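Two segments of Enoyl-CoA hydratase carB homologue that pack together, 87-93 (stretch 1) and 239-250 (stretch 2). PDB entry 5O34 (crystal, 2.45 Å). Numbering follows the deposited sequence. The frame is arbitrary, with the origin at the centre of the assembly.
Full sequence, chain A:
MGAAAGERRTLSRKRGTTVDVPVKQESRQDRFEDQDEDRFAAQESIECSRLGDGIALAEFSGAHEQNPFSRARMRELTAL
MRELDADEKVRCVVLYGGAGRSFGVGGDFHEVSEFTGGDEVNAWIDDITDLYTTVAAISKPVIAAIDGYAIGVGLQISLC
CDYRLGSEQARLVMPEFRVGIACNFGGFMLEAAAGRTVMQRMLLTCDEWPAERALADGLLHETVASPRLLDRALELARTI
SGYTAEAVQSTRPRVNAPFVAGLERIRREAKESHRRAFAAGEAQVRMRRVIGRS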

# COMPACT_ATOMS: atom_id res chain seq x y z
N ASP A 87 -11.89 -29.19 -8.60
CA ASP A 87 -13.33 -29.47 -8.57
C ASP A 87 -14.17 -28.29 -9.09
O ASP A 87 -14.28 -27.27 -8.40
N GLU A 88 -14.80 -28.45 -10.27
CA GLU A 88 -15.62 -27.39 -10.87
C GLU A 88 -16.97 -27.17 -10.15
O GLU A 88 -17.61 -26.13 -10.37
N LYS A 89 -17.35 -28.07 -9.23
CA LYS A 89 -18.57 -27.88 -8.44
C LYS A 89 -18.35 -26.85 -7.30
O LYS A 89 -19.32 -26.35 -6.74
N VAL A 90 -17.07 -26.52 -7.01
CA VAL A 90 -16.64 -25.55 -5.99
C VAL A 90 -16.42 -24.18 -6.65
O VAL A 90 -15.71 -24.07 -7.65
N ARG A 91 -17.04 -23.13 -6.08
CA ARG A 91 -16.91 -21.76 -6.57
C ARG A 91 -16.33 -20.81 -5.52
O ARG A 91 -15.74 -19.78 -5.88
N CYS A 92 -16.43 -21.18 -4.23
CA CYS A 92 -15.88 -20.42 -3.11
C CYS A 92 -15.42 -21.34 -1.99
O CYS A 92 -16.06 -22.36 -1.74
N VAL A 93 -14.33 -20.96 -1.30
CA VAL A 93 -13.73 -21.69 -0.18
C VAL A 93 -13.81 -20.84 1.10
O VAL A 93 -13.54 -19.64 1.05
N THR A 239 -22.86 -15.35 -1.96
CA THR A 239 -22.82 -14.21 -2.90
C THR A 239 -21.71 -14.43 -3.96
O THR A 239 -21.98 -14.31 -5.16
N ILE A 240 -20.47 -14.77 -3.50
CA ILE A 240 -19.32 -15.03 -4.38
C ILE A 240 -19.64 -16.20 -5.31
O ILE A 240 -19.45 -16.08 -6.52
N SER A 241 -20.20 -17.29 -4.75
CA SER A 241 -20.61 -18.49 -5.50
C SER A 241 -21.64 -18.20 -6.59
O SER A 241 -21.63 -18.86 -7.62
N GLY A 242 -22.49 -17.19 -6.37
CA GLY A 242 -23.52 -16.76 -7.31
C GLY A 242 -23.02 -16.01 -8.53
O GLY A 242 -23.76 -15.87 -9.52
N TYR A 243 -21.78 -15.48 -8.49
CA TYR A 243 -21.21 -14.77 -9.65
C TYR A 243 -20.78 -15.80 -10.70
O TYR A 243 -20.40 -16.91 -10.33
N THR A 244 -20.79 -15.41 -12.00
CA THR A 244 -20.32 -16.24 -13.11
C THR A 244 -18.91 -16.70 -12.74
O THR A 244 -18.03 -15.86 -12.52
N ALA A 245 -18.72 -18.01 -12.56
CA ALA A 245 -17.43 -18.58 -12.17
C ALA A 245 -16.26 -18.10 -13.06
O ALA A 245 -15.25 -17.67 -12.51
N GLU A 246 -16.43 -18.10 -14.41
CA GLU A 246 -15.40 -17.65 -15.36
C GLU A 246 -14.90 -16.24 -15.01
O GLU A 246 -13.69 -16.02 -14.99
N ALA A 247 -15.83 -15.30 -14.70
CA ALA A 247 -15.54 -13.91 -14.32
C ALA A 247 -14.61 -13.80 -13.10
O ALA A 247 -13.62 -13.07 -13.15
N VAL A 248 -14.94 -14.53 -12.03
CA VAL A 248 -14.20 -14.54 -10.77
C VAL A 248 -12.86 -15.29 -10.91
O VAL A 248 -11.83 -14.79 -10.45
N GLN A 249 -12.89 -16.46 -11.56
CA GLN A 249 -11.75 -17.36 -11.73
C GLN A 249 -10.73 -16.90 -12.78
O GLN A 249 -9.60 -17.38 -12.75
N SER A 250 -11.09 -15.96 -13.68
CA SER A 250 -10.16 -15.39 -14.65
C SER A 250 -9.51 -14.12 -14.06
O SER A 250 -8.63 -13.54 -14.70

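Arg 91 has the largest covered area of any residue in this contact: just before the strand that starts at Cys 92, it lies against Ser 241 and Ala 245, on the two helical segments that flank the break, and gives the one hydrogen bond between the stretches. Its NE donates to the backbone O of Ser 241 at 3.0 Å, with an N-H...O angle of 151°, and this acceptor lies at the guanidinium edge, near its plane. The backbones are close here, Arg 91 CA to Ser 241 CA being 5.1 Å. Arg 91 points toward stretch 2 with chi1 m, chi2 t and chi3 m; the extended start of the chain lays its CD 3.8 Å from CB of Ala 245, so the aliphatic part packs on the second helix while NE turns to the first. Ser 241 (t) points sideways, its OG 3.4 Å from Arg 91 NE and hydrogen-bonded elsewhere in the structure. Next along the chain, Cys 92 (t) faces Ile 240 (m, t) in a buried apolar contact, SG to CD1 3.9 Å. At the other end, Gln 249 (m, t) points toward stretch 1: its OE1 lies 4.2 Å from Arg 91 CG, and its NE2 3.7 Å from OE1 of Glu 88, whose side chain (t, p) starts sideways but ends nearer. Val 90 (t) points away.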

# COMPACT_ATOMS: atom_id res chain seq x y z
CB ASP A 87 -13.77 -29.90 -7.16
CG ASP A 87 -15.18 -30.48 -7.02
OD1 ASP A 87 -16.01 -30.27 -7.93
OD2 ASP A 87 -15.46 -31.12 -5.98
CB GLU A 88 -15.79 -27.59 -12.40
CG GLU A 88 -16.33 -26.39 -13.18
CD GLU A 88 -15.76 -24.98 -12.97
OE1 GLU A 88 -15.08 -24.72 -11.95
OE2 GLU A 88 -16.04 -24.12 -13.83
CB LYS A 89 -19.13 -29.22 -7.93
CG LYS A 89 -19.70 -30.09 -9.05
CD LYS A 89 -20.22 -31.42 -8.53
CE LYS A 89 -20.83 -32.24 -9.65
NZ LYS A 89 -21.22 -33.60 -9.19
CB VAL A 90 -15.36 -26.05 -5.24
CG1 VAL A 90 -14.83 -25.00 -4.26
CG2 VAL A 90 -15.61 -27.37 -4.53
CB ARG A 91 -18.22 -21.23 -7.17
CG ARG A 91 -18.40 -21.69 -8.62
CD ARG A 91 -19.70 -21.25 -9.28
NE ARG A 91 -20.89 -21.60 -8.49
CZ ARG A 91 -21.41 -22.82 -8.38
NH1 ARG A 91 -20.83 -23.86 -8.98
NH2 ARG A 91 -22.49 -23.03 -7.65
CB CYS A 92 -16.86 -19.36 -2.60
SG CYS A 92 -16.08 -18.03 -1.63
CB VAL A 93 -12.25 -22.08 -0.48
CG1 VAL A 93 -11.65 -22.92 0.63
CG2 VAL A 93 -12.11 -22.77 -1.83
CB THR A 239 -22.67 -12.88 -2.14
OG1 THR A 239 -23.77 -12.72 -1.24
CG2 THR A 239 -22.57 -11.67 -3.08
CB ILE A 240 -17.98 -15.21 -3.62
CG1 ILE A 240 -17.67 -13.99 -2.71
CG2 ILE A 240 -16.84 -15.45 -4.62
CD1 ILE A 240 -16.53 -14.17 -1.69
CB SER A 241 -21.11 -19.57 -4.55
OG SER A 241 -21.03 -20.83 -5.19
CB TYR A 243 -19.98 -13.92 -9.27
CG TYR A 243 -20.15 -12.87 -8.20
CD1 TYR A 243 -21.25 -12.01 -8.20
CD2 TYR A 243 -19.16 -12.66 -7.24
CE1 TYR A 243 -21.40 -11.02 -7.23
CE2 TYR A 243 -19.29 -11.66 -6.27
CZ TYR A 243 -20.41 -10.84 -6.28
OH TYR A 243 -20.52 -9.86 -5.32
CB THR A 244 -20.32 -15.41 -14.42
OG1 THR A 244 -21.62 -14.86 -14.64
CG2 THR A 244 -19.90 -16.22 -15.65
CB ALA A 245 -17.49 -20.10 -12.14
CB GLU A 246 -15.91 -17.69 -16.81
CG GLU A 246 -14.77 -17.71 -17.83
CD GLU A 246 -15.08 -17.32 -19.27
OE1 GLU A 246 -16.24 -17.47 -19.71
OE2 GLU A 246 -14.13 -16.91 -19.97
CB ALA A 247 -16.85 -13.18 -14.05
CB VAL A 248 -15.09 -15.14 -9.63
CG1 VAL A 248 -14.30 -15.38 -8.36
CG2 VAL A 248 -16.29 -14.25 -9.32
CB GLN A 249 -12.22 -18.79 -11.99
CG GLN A 249 -12.94 -19.39 -10.76
CD GLN A 249 -13.69 -20.68 -10.98
OE1 GLN A 249 -14.62 -21.01 -10.24
NE2 GLN A 249 -13.26 -21.49 -11.94
CB SER A 250 -10.87 -15.03 -15.96
OG SER A 250 -11.47 -16.16 -16.58